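Deoxyribodipyrimidine photo-lyase (Oryza sativa Japonica Group, PDB 3UMV) uses light and a bound FAD to split cyclobutane pyrimidine dimers in ultraviolet-damaged DNA back into separate pyrimidines, sustaining plant survival under UV-B. Local coordinates at residues S138-V143 and P335-L340; H169-V174 and E319-R324; E325-F330 and D430-V435. All blocks are in the same frame, centred on the assembly; numbering follows the deposited sequence.

Interaction 1: residues S138-V143 and P335-L340; sequences SPLRPV and PQYDSL
The N-terminal turn of helix 141-157, in the Rossmann-like alpha/beta domain of the photolyase fold, meets the type I beta turn Gln336 to Ser339 that follows helix 310-333, and Arg141 does most of the work. Its side chain leaves in the crowded position between backbone N and carbonyl carbon (chi1 83°) and the chain bends at chi3, which brings the guanidinium back over the Tyr337 ring. The two planes are nearly parallel, 8° apart, in an offset cation-pi stack with CZ 4.5 Å from the ring centroid and NH2 nearest the ring. All three guanidinium nitrogens find acceptors. NH1 gives a nearly straight bond of 2.9 Å to Asp338 OD1, while NH2 serves both Asp338 OD2 and the carbonyl Pro335 O, each at 2.9 Å. NE donates to a water 2.9 Å away, and that water donates to Pro335 O, so this carbonyl accepts from the water as well as from NH2. The salt bridge is end-on, one nitrogen to each carboxylate oxygen, yet both oxygens are met from above the carboxylate plane, the two flat groups being clearly tilted against each other. An alanine in place of Arg141 would probably loosen the seating of the 335-340 turn, since the salt bridge, the stack and the grip on Pro335 O would all be lost. Tyr337 also packs against Phe330 and Cys331 of helix 310-333 and meets Tyr434 edge-to-face. Leu140, at the N-cap position, brings CD2 to 4.1 Å from Tyr337 CZ. At the start of the helix the backbone amide Arg141 N also has its acceptor: it lies in the ring plane and donates to Tyr337 OH over 2.8 Å, with an N-H...O angle of 170°.

Interaction 2: residues H169-V174 and E319-R324; sequences HNVVPV and ELVVRR. With FAD (flavin-adenine dinucleotide), chain I.
Arg324 reaches from helix 310-333 toward the loop 169-174, its CG anti to the backbone N (chi1 177°) and its chain extended until a bend at chi3 turns the guanidinium back along its own helix. NE then donates 2.7 Å to the carbonyl Leu320 O, nearly along the C=O axis, and NH2 adds a weak bond to the same oxygen. Thus held, the guanidinium sends NH1 across to the loop. NH1 makes a weak, bent bond to His169 O at 3.3 Å and donates to a water 2.8 Å away, which in turn donates to Asn170 OD1; the carbonyl and amide oxygens gathered here would probably ease the burial of the arginine's charge. The amide of Asn170 and the guanidinium are turned only 17° from each other, whereas the His169 ring stands steeply to it, at 71°; this imidazole is tied by ND1 to Asp47. Asn170 ND2 is bound by Asp167 and Asp328. This is the seam of the photolyase fold where the loop leaving strand 162-166 of the alpha/beta domain lies against the helical FAD-binding domain. Helix 310-333 has a wider pi-type turn at 319-323, with Arg324 N bonded to Glu319 O. Beside the guanidinium, Val171 points toward the helix and meets Val321 tip to tip, CG2 to CG2 at 4.2 Å, while Met196 of helix 196-199 touches both valines. The cofactor lies along the helix: Arg324 CA comes within 3.4 Å of the adenine atom FAD N3A, and Arg324 CD within 3.5 Å of the ribose oxygen FAD O2B. Glu319 sets its CB 3.6 Å from adenine C8A of FAD.

Interaction 3: residues E325-F330 and D430-V435; sequences ELADNF and DPSGYV. With FAD (flavin-adenine dinucleotide), chain I.
Apolar packing carries the crossing of helices 325-330 and 431-435, whose short axes approach to 8.5 Å at a steep 81°. Ala327 is at the crossing point, its methyl directed at the other helix; its CA is the one nearest to Ser432 CA, only 5.3 Å away. The methyl CB lies 3.6 Å from Ser432 OG and 3.8 Å from Val435 CG2, with Pro431 CB a little further off. Val435 has CG1 anti to the backbone N (chi1 171°), so its other branch, CG2, is the one that fits between Ala327 and Phe330. Phe330 CD2 touches that same CG2 at 3.6 Å, the ring and the valine crossing obliquely. Cys331 extends this packing onto Pro431 and Val435.

Polar groups meet the second helix without bonding across the interface. Asp328 lies alongside the Pro431 ring, pointing the same way, with Asp328 OD2 3.3 Å from Pro431 CG; its charge is paired with Arg46 instead. The hydrogen bonds of segment 430-435 serve its own helix start: Asp430, the N-cap, accepts from Ser432 N at 2.8 Å through the anti lone pair of OD1, and its backbone O takes both Gly433 N and Tyr434 N.

FAD meets the first turn of the second helix in this helical cofactor-binding domain. Ser432 OG lies close to adenine C2A as well as to the Ala327 methyl, and its CB approaches flavin N1. Gly433 CA comes within 3.2 Å of flavin N5, where a side-chain carbon would collide with FAD O4. With no bond bridging the helices, their spacing rests on shape: small groups at the crossing let the helix start come close, and that start in turn lies directly against the isoalloxazine.

Interactions 2 and 3 are buried and share helix 310-333, with FAD touching both; interaction 1 is only partly buried and uses the turn after that helix. Their chemistry changes with depth: a salt bridge and cation-pi stack with bound water in interaction 1, a weak direct bond and a water bridge plus a valine pair in interaction 2, and apolar packing in interaction 3. Interactions 1 and 2 both join the alpha/beta domain to the helical domain, whereas interaction 3 pairs two helices around the cofactor. It also touches the others: Asp338 packs on Tyr434 and Pro139 on Pro431, while Glu325 accepts from Val171 N.

Interaction 1: residues S138-V143 and P335-L340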
# COMPACT_ATOMS: atom_id res chain seq x y z
N SER A 138 -6.02 -2.68 7.55
CA SER A 138 -5.65 -3.17 6.23
C SER A 138 -6.58 -4.31 5.85
O SER A 138 -6.95 -5.11 6.70
CB SER A 138 -4.21 -3.71 6.23
OG SER A 138 -3.99 -4.47 5.05
N PRO A 139 -6.98 -4.39 4.57
CA PRO A 139 -7.87 -5.48 4.16
C PRO A 139 -7.11 -6.75 3.78
O PRO A 139 -7.74 -7.76 3.45
CB PRO A 139 -8.55 -4.90 2.90
CG PRO A 139 -7.52 -3.98 2.31
CD PRO A 139 -6.78 -3.38 3.50
N LEU A 140 -5.79 -6.72 3.80
CA LEU A 140 -5.04 -7.89 3.34
C LEU A 140 -5.23 -9.06 4.32
O LEU A 140 -5.19 -8.86 5.54
CB LEU A 140 -3.56 -7.57 3.19
CG LEU A 140 -3.28 -6.52 2.11
CD1 LEU A 140 -1.78 -6.46 1.89
CD2 LEU A 140 -4.02 -6.84 0.79
N ARG A 141 -5.41 -10.27 3.80
CA ARG A 141 -5.77 -11.37 4.68
C ARG A 141 -4.76 -11.69 5.79
O ARG A 141 -5.17 -11.99 6.91
CB ARG A 141 -6.23 -12.62 3.90
CG ARG A 141 -5.13 -13.53 3.39
CD ARG A 141 -5.73 -14.73 2.62
NE ARG A 141 -6.62 -14.30 1.54
CZ ARG A 141 -6.25 -14.16 0.27
NH1 ARG A 141 -4.99 -14.42 -0.11
NH2 ARG A 141 -7.14 -13.77 -0.64
N PRO A 142 -3.43 -11.61 5.52
CA PRO A 142 -2.58 -11.97 6.67
C PRO A 142 -2.66 -10.97 7.82
O PRO A 142 -2.43 -11.34 8.99
CB PRO A 142 -1.16 -12.03 6.08
CG PRO A 142 -1.25 -11.46 4.72
CD PRO A 142 -2.67 -11.48 4.26
N VAL A 143 -2.96 -9.71 7.51
CA VAL A 143 -3.09 -8.69 8.54
C VAL A 143 -4.39 -8.84 9.32
O VAL A 143 -4.39 -8.81 10.55
CB VAL A 143 -3.02 -7.30 7.93
CG1 VAL A 143 -3.19 -6.26 9.02
CG2 VAL A 143 -1.71 -7.12 7.18
N PRO A 335 -13.08 -11.56 -0.37
CA PRO A 335 -12.04 -12.38 0.27
C PRO A 335 -11.08 -13.03 -0.71
O PRO A 335 -9.94 -13.27 -0.36
CB PRO A 335 -12.85 -13.47 0.99
CG PRO A 335 -14.16 -12.86 1.25
CD PRO A 335 -14.43 -12.00 0.03
N GLN A 336 -11.55 -13.31 -1.92
CA GLN A 336 -10.72 -13.92 -2.95
C GLN A 336 -10.19 -12.88 -3.94
O GLN A 336 -10.35 -13.00 -5.17
CB GLN A 336 -11.50 -15.04 -3.67
CG GLN A 336 -11.73 -16.24 -2.77
CD GLN A 336 -12.69 -17.25 -3.38
OE1 GLN A 336 -12.28 -18.27 -3.92
NE2 GLN A 336 -13.98 -16.95 -3.31
N TYR A 337 -9.54 -11.86 -3.39
CA TYR A 337 -9.15 -10.70 -4.17
C TYR A 337 -7.91 -10.94 -5.02
O TYR A 337 -7.55 -10.11 -5.84
CB TYR A 337 -8.93 -9.49 -3.25
CG TYR A 337 -7.95 -9.74 -2.12
CD1 TYR A 337 -6.58 -9.85 -2.38
CD2 TYR A 337 -8.40 -9.87 -0.82
CE1 TYR A 337 -5.68 -10.09 -1.35
CE2 TYR A 337 -7.50 -10.10 0.23
CZ TYR A 337 -6.16 -10.22 -0.05
OH TYR A 337 -5.29 -10.44 0.99
N ASP A 338 -7.27 -12.10 -4.84
CA ASP A 338 -6.05 -12.43 -5.57
C ASP A 338 -6.21 -13.69 -6.42
O ASP A 338 -5.24 -14.39 -6.68
CB ASP A 338 -4.88 -12.64 -4.59
CG ASP A 338 -5.16 -13.74 -3.57
OD1 ASP A 338 -4.19 -14.23 -2.94
OD2 ASP A 338 -6.33 -14.13 -3.39
N SER A 339 -7.44 -13.96 -6.85
CA SER A 339 -7.74 -15.18 -7.59
C SER A 339 -8.84 -14.91 -8.62
O SER A 339 -9.62 -13.96 -8.47
CB SER A 339 -8.19 -16.28 -6.62
OG SER A 339 -7.99 -17.57 -7.18
N LEU A 340 -8.90 -15.73 -9.67
CA LEU A 340 -9.88 -15.51 -10.73
C LEU A 340 -11.28 -15.54 -10.16
O LEU A 340 -12.19 -14.88 -10.67
CB LEU A 340 -9.73 -16.57 -11.83
CG LEU A 340 -10.74 -16.53 -12.98
CD1 LEU A 340 -10.66 -15.19 -13.71
CD2 LEU A 340 -10.50 -17.69 -13.95
O HOH W 1 -9.26 -13.42 2.28

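Interaction 2: residues H169-V174 and E319-R324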
# COMPACT_ATOMS: atom_id res chain seq x y z
N HIS A 169 -5.82 4.89 6.97
CA HIS A 169 -5.21 4.89 5.64
C HIS A 169 -6.08 5.56 4.58
O HIS A 169 -5.57 6.17 3.63
CB HIS A 169 -4.90 3.46 5.20
CG HIS A 169 -3.69 3.34 4.33
ND1 HIS A 169 -2.40 3.38 4.84
CD2 HIS A 169 -3.56 3.16 3.00
CE1 HIS A 169 -1.54 3.23 3.85
NE2 HIS A 169 -2.22 3.09 2.73
N ASN A 170 -7.39 5.45 4.72
CA ASN A 170 -8.29 5.96 3.71
C ASN A 170 -8.89 7.30 4.16
O ASN A 170 -9.10 7.51 5.35
CB ASN A 170 -9.41 4.96 3.45
CG ASN A 170 -8.91 3.68 2.82
OD1 ASN A 170 -8.29 3.70 1.76
ND2 ASN A 170 -9.14 2.55 3.50
N VAL A 171 -9.17 8.19 3.21
CA VAL A 171 -9.85 9.45 3.51
C VAL A 171 -11.25 9.15 4.02
O VAL A 171 -11.67 9.68 5.06
CB VAL A 171 -9.96 10.39 2.28
CG1 VAL A 171 -10.66 11.68 2.66
CG2 VAL A 171 -8.57 10.68 1.72
N VAL A 172 -11.98 8.33 3.28
CA VAL A 172 -13.30 7.91 3.71
C VAL A 172 -13.16 6.50 4.27
O VAL A 172 -12.65 5.61 3.59
CB VAL A 172 -14.31 7.92 2.54
CG1 VAL A 172 -15.71 7.54 3.03
CG2 VAL A 172 -14.36 9.30 1.86
N PRO A 173 -13.58 6.28 5.52
CA PRO A 173 -13.42 4.95 6.13
C PRO A 173 -13.96 3.85 5.23
O PRO A 173 -15.04 4.01 4.64
CB PRO A 173 -14.26 5.06 7.41
CG PRO A 173 -14.20 6.51 7.75
CD PRO A 173 -14.15 7.26 6.46
N VAL A 174 -13.21 2.75 5.12
CA VAL A 174 -13.56 1.67 4.19
C VAL A 174 -14.98 1.11 4.40
O VAL A 174 -15.68 0.80 3.43
CB VAL A 174 -12.52 0.53 4.25
CG1 VAL A 174 -12.52 -0.13 5.65
CG2 VAL A 174 -12.83 -0.50 3.16
N GLU A 319 -6.83 9.51 -8.93
CA GLU A 319 -5.99 8.32 -8.75
C GLU A 319 -5.68 8.14 -7.26
O GLU A 319 -5.78 7.03 -6.72
CB GLU A 319 -4.70 8.43 -9.57
CG GLU A 319 -4.92 8.82 -11.04
CD GLU A 319 -5.67 7.76 -11.83
OE1 GLU A 319 -5.26 6.58 -11.80
OE2 GLU A 319 -6.67 8.11 -12.49
N LEU A 320 -5.35 9.24 -6.59
CA LEU A 320 -4.92 9.18 -5.21
C LEU A 320 -6.03 8.74 -4.24
O LEU A 320 -5.74 8.03 -3.27
CB LEU A 320 -4.38 10.54 -4.77
CG LEU A 320 -4.04 10.68 -3.29
CD1 LEU A 320 -2.79 9.90 -2.98
CD2 LEU A 320 -3.85 12.15 -2.94
N VAL A 321 -7.26 9.17 -4.47
CA VAL A 321 -8.36 8.90 -3.55
C VAL A 321 -9.32 7.86 -4.10
O VAL A 321 -9.48 6.79 -3.52
CB VAL A 321 -9.13 10.19 -3.18
CG1 VAL A 321 -10.36 9.86 -2.32
CG2 VAL A 321 -8.19 11.16 -2.46
N VAL A 322 -9.95 8.15 -5.22
CA VAL A 322 -10.92 7.22 -5.75
C VAL A 322 -10.35 5.84 -6.12
O VAL A 322 -10.85 4.82 -5.67
CB VAL A 322 -11.72 7.82 -6.92
CG1 VAL A 322 -12.47 6.73 -7.64
CG2 VAL A 322 -12.69 8.86 -6.38
N ARG A 323 -9.32 5.82 -6.95
CA ARG A 323 -8.78 4.54 -7.40
C ARG A 323 -8.15 3.77 -6.24
O ARG A 323 -8.46 2.60 -6.02
CB ARG A 323 -7.79 4.74 -8.54
CG ARG A 323 -8.42 5.33 -9.80
CD ARG A 323 -7.97 4.56 -11.03
NE ARG A 323 -8.50 3.19 -11.03
CZ ARG A 323 -9.56 2.81 -11.73
NH1 ARG A 323 -9.98 1.55 -11.67
NH2 ARG A 323 -10.20 3.69 -12.49
N ARG A 324 -7.28 4.43 -5.48
CA ARG A 324 -6.57 3.76 -4.40
C ARG A 324 -7.58 3.20 -3.40
O ARG A 324 -7.50 2.04 -3.00
CB ARG A 324 -5.59 4.69 -3.69
CG ARG A 324 -4.88 4.02 -2.50
CD ARG A 324 -3.98 5.00 -1.79
NE ARG A 324 -4.73 6.21 -1.50
CZ ARG A 324 -5.56 6.37 -0.47
NH1 ARG A 324 -5.72 5.41 0.44
NH2 ARG A 324 -6.21 7.52 -0.35
PA FAD I . 0.81 8.52 -9.48
O1A FAD I . 0.31 8.53 -10.89
O2A FAD I . 1.55 9.76 -9.06
O5B FAD I . -0.44 8.25 -8.51
C5B FAD I . -0.52 8.80 -7.21
C4B FAD I . -1.17 7.79 -6.26
O4B FAD I . -2.47 7.41 -6.70
C3B FAD I . -0.39 6.49 -6.20
O3B FAD I . 0.69 6.57 -5.30
C2B FAD I . -1.45 5.54 -5.71
O2B FAD I . -1.66 5.75 -4.33
C1B FAD I . -2.68 6.04 -6.43
N9A FAD I . -2.89 5.30 -7.68
C8A FAD I . -2.47 5.64 -8.94
N7A FAD I . -2.90 4.68 -9.79
C5A FAD I . -3.58 3.73 -9.08
C6A FAD I . -4.24 2.54 -9.42
N6A FAD I . -4.39 2.15 -10.68
N1A FAD I . -4.85 1.79 -8.44
C2A FAD I . -4.83 2.23 -7.13
N3A FAD I . -4.18 3.39 -6.80
C4A FAD I . -3.58 4.13 -7.76
N1 FAD I . -0.03 0.33 -6.94
C2 FAD I . 0.57 0.16 -5.73
O2 FAD I . 0.48 1.08 -4.92
N3 FAD I . 1.22 -1.02 -5.43
C4 FAD I . 1.29 -2.04 -6.36
O4 FAD I . 1.88 -3.09 -6.09
C4X FAD I . 0.67 -1.86 -7.59
N5 FAD I . 0.71 -2.83 -8.56
C5X FAD I . 0.07 -2.64 -9.77
C6 FAD I . 0.10 -3.65 -10.74
C7 FAD I . -0.55 -3.46 -11.97
C7M FAD I . -0.52 -4.57 -12.99
C8 FAD I . -1.21 -2.25 -12.21
C8M FAD I . -1.91 -1.99 -13.51
C9 FAD I . -1.21 -1.26 -11.25
C9A FAD I . -0.58 -1.45 -10.03
N10 FAD I . -0.59 -0.46 -9.08
C10 FAD I . 0.02 -0.68 -7.87
C1' FAD I . -1.29 0.88 -9.32
C2' FAD I . -0.38 1.98 -9.94
O2' FAD I . 0.38 1.54 -11.08
C3' FAD I . 0.61 2.61 -8.94
O3' FAD I . -0.08 3.00 -7.79
C4' FAD I . 1.35 3.83 -9.51
O4' FAD I . 2.06 3.46 -10.67
C5' FAD I . 2.27 4.37 -8.42
O5' FAD I . 3.21 5.33 -8.86
P FAD I . 3.03 6.86 -8.41
O1P FAD I . 2.86 6.95 -6.90
O2P FAD I . 4.20 7.66 -8.91
O3P FAD I . 1.69 7.17 -9.25
O HOH W 2 -5.64 2.65 0.83

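Interaction 3: residues E325-F330 and D430-V435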
# COMPACT_ATOMS: atom_id res chain seq x y z
N GLU A 325 -8.55 4.03 -3.02
CA GLU A 325 -9.53 3.58 -2.04
C GLU A 325 -10.49 2.53 -2.59
O GLU A 325 -11.02 1.71 -1.83
CB GLU A 325 -10.22 4.78 -1.36
CG GLU A 325 -9.20 5.53 -0.51
CD GLU A 325 -9.71 6.72 0.28
OE1 GLU A 325 -10.93 6.80 0.59
OE2 GLU A 325 -8.86 7.56 0.63
N LEU A 326 -10.70 2.53 -3.91
CA LEU A 326 -11.47 1.49 -4.56
C LEU A 326 -10.77 0.14 -4.41
O LEU A 326 -11.43 -0.89 -4.29
CB LEU A 326 -11.68 1.82 -6.05
CG LEU A 326 -12.32 0.69 -6.87
CD1 LEU A 326 -13.74 0.35 -6.43
CD2 LEU A 326 -12.28 1.07 -8.33
N ALA A 327 -9.43 0.14 -4.40
CA ALA A 327 -8.71 -1.11 -4.19
C ALA A 327 -8.92 -1.64 -2.78
O ALA A 327 -9.04 -2.86 -2.61
CB ALA A 327 -7.21 -0.97 -4.50
N ASP A 328 -8.91 -0.76 -1.77
CA ASP A 328 -9.24 -1.20 -0.39
C ASP A 328 -10.68 -1.76 -0.34
O ASP A 328 -10.94 -2.79 0.28
CB ASP A 328 -9.05 -0.09 0.64
CG ASP A 328 -7.71 -0.21 1.39
OD1 ASP A 328 -7.63 0.15 2.60
OD2 ASP A 328 -6.74 -0.67 0.76
N ASN A 329 -11.60 -1.05 -0.99
CA ASN A 329 -12.98 -1.49 -1.06
C ASN A 329 -13.04 -2.93 -1.56
O ASN A 329 -13.69 -3.78 -0.95
CB ASN A 329 -13.77 -0.57 -1.98
CG ASN A 329 -15.15 -1.11 -2.31
OD1 ASN A 329 -15.34 -1.72 -3.36
ND2 ASN A 329 -16.10 -0.92 -1.41
N PHE A 330 -12.33 -3.20 -2.65
CA PHE A 330 -12.40 -4.51 -3.26
C PHE A 330 -11.82 -5.58 -2.36
O PHE A 330 -12.45 -6.61 -2.11
CB PHE A 330 -11.72 -4.52 -4.62
CG PHE A 330 -11.70 -5.87 -5.26
CD1 PHE A 330 -12.85 -6.38 -5.87
CD2 PHE A 330 -10.55 -6.62 -5.27
CE1 PHE A 330 -12.82 -7.64 -6.46
CE2 PHE A 330 -10.53 -7.89 -5.87
CZ PHE A 330 -11.65 -8.39 -6.46
N ASP A 430 0.20 -5.12 -1.66
CA ASP A 430 -0.67 -3.98 -1.41
C ASP A 430 -2.00 -4.26 -2.09
O ASP A 430 -2.04 -4.80 -3.17
CB ASP A 430 -0.04 -2.73 -2.07
CG ASP A 430 -0.72 -1.43 -1.62
OD1 ASP A 430 -1.76 -1.05 -2.21
OD2 ASP A 430 -0.20 -0.79 -0.68
N PRO A 431 -3.11 -3.84 -1.46
CA PRO A 431 -4.40 -3.98 -2.14
C PRO A 431 -4.36 -3.50 -3.60
O PRO A 431 -4.94 -4.12 -4.49
CB PRO A 431 -5.32 -3.11 -1.29
CG PRO A 431 -4.70 -3.20 0.09
CD PRO A 431 -3.23 -3.17 -0.16
N SER A 432 -3.69 -2.38 -3.83
CA SER A 432 -3.60 -1.84 -5.18
C SER A 432 -2.77 -2.68 -6.14
O SER A 432 -2.93 -2.56 -7.34
CB SER A 432 -3.07 -0.40 -5.17
OG SER A 432 -3.93 0.46 -4.45
N GLY A 433 -1.86 -3.50 -5.61
CA GLY A 433 -1.13 -4.45 -6.44
C GLY A 433 -2.01 -5.60 -6.90
O GLY A 433 -2.02 -5.96 -8.08
N TYR A 434 -2.74 -6.18 -5.95
CA TYR A 434 -3.69 -7.23 -6.29
C TYR A 434 -4.71 -6.69 -7.26
O TYR A 434 -5.01 -7.32 -8.28
CB TYR A 434 -4.39 -7.75 -5.04
CG TYR A 434 -3.44 -8.44 -4.08
CD1 TYR A 434 -3.10 -7.87 -2.88
CD2 TYR A 434 -2.89 -9.68 -4.40
CE1 TYR A 434 -2.23 -8.49 -2.01
CE2 TYR A 434 -2.04 -10.32 -3.53
CZ TYR A 434 -1.72 -9.73 -2.34
OH TYR A 434 -0.87 -10.39 -1.47
N VAL A 435 -5.22 -5.50 -6.97
CA VAL A 435 -6.25 -4.91 -7.82
C VAL A 435 -5.73 -4.52 -9.21
O VAL A 435 -6.44 -4.71 -10.20
CB VAL A 435 -7.04 -3.77 -7.11
CG1 VAL A 435 -7.96 -3.01 -8.09
CG2 VAL A 435 -7.88 -4.39 -6.00
PA FAD I . 0.81 8.52 -9.48
O1A FAD I . 0.31 8.53 -10.89
O2A FAD I . 1.55 9.76 -9.06
O5B FAD I . -0.44 8.25 -8.51
C5B FAD I . -0.52 8.80 -7.21
C4B FAD I . -1.17 7.79 -6.26
O4B FAD I . -2.47 7.41 -6.70
C3B FAD I . -0.39 6.49 -6.20
O3B FAD I . 0.69 6.57 -5.30
C2B FAD I . -1.45 5.54 -5.71
O2B FAD I . -1.66 5.75 -4.33
C1B FAD I . -2.68 6.04 -6.43
N9A FAD I . -2.89 5.30 -7.68
C8A FAD I . -2.47 5.64 -8.94
N7A FAD I . -2.90 4.68 -9.79
C5A FAD I . -3.58 3.73 -9.08
C6A FAD I . -4.24 2.54 -9.42
N6A FAD I . -4.39 2.15 -10.68
N1A FAD I . -4.85 1.79 -8.44
C2A FAD I . -4.83 2.23 -7.13
N3A FAD I . -4.18 3.39 -6.80
C4A FAD I . -3.58 4.13 -7.76
N1 FAD I . -0.03 0.33 -6.94
C2 FAD I . 0.57 0.16 -5.73
O2 FAD I . 0.48 1.08 -4.92
N3 FAD I . 1.22 -1.02 -5.43
C4 FAD I . 1.29 -2.04 -6.36
O4 FAD I . 1.88 -3.09 -6.09
C4X FAD I . 0.67 -1.86 -7.59
N5 FAD I . 0.71 -2.83 -8.56
C5X FAD I . 0.07 -2.64 -9.77
C6 FAD I . 0.10 -3.65 -10.74
C7 FAD I . -0.55 -3.46 -11.97
C7M FAD I . -0.52 -4.57 -12.99
C8 FAD I . -1.21 -2.25 -12.21
C8M FAD I . -1.91 -1.99 -13.51
C9 FAD I . -1.21 -1.26 -11.25
C9A FAD I . -0.58 -1.45 -10.03
N10 FAD I . -0.59 -0.46 -9.08
C10 FAD I . 0.02 -0.68 -7.87
C1' FAD I . -1.29 0.88 -9.32
C2' FAD I . -0.38 1.98 -9.94
O2' FAD I . 0.38 1.54 -11.08
C3' FAD I . 0.61 2.61 -8.94
O3' FAD I . -0.08 3.00 -7.79
C4' FAD I . 1.35 3.83 -9.51
O4' FAD I . 2.06 3.46 -10.67
C5' FAD I . 2.27 4.37 -8.42
O5' FAD I . 3.21 5.33 -8.86
P FAD I . 3.03 6.86 -8.41
O1P FAD I . 2.86 6.95 -6.90
O2P FAD I . 4.20 7.66 -8.91
O3P FAD I . 1.69 7.17 -9.25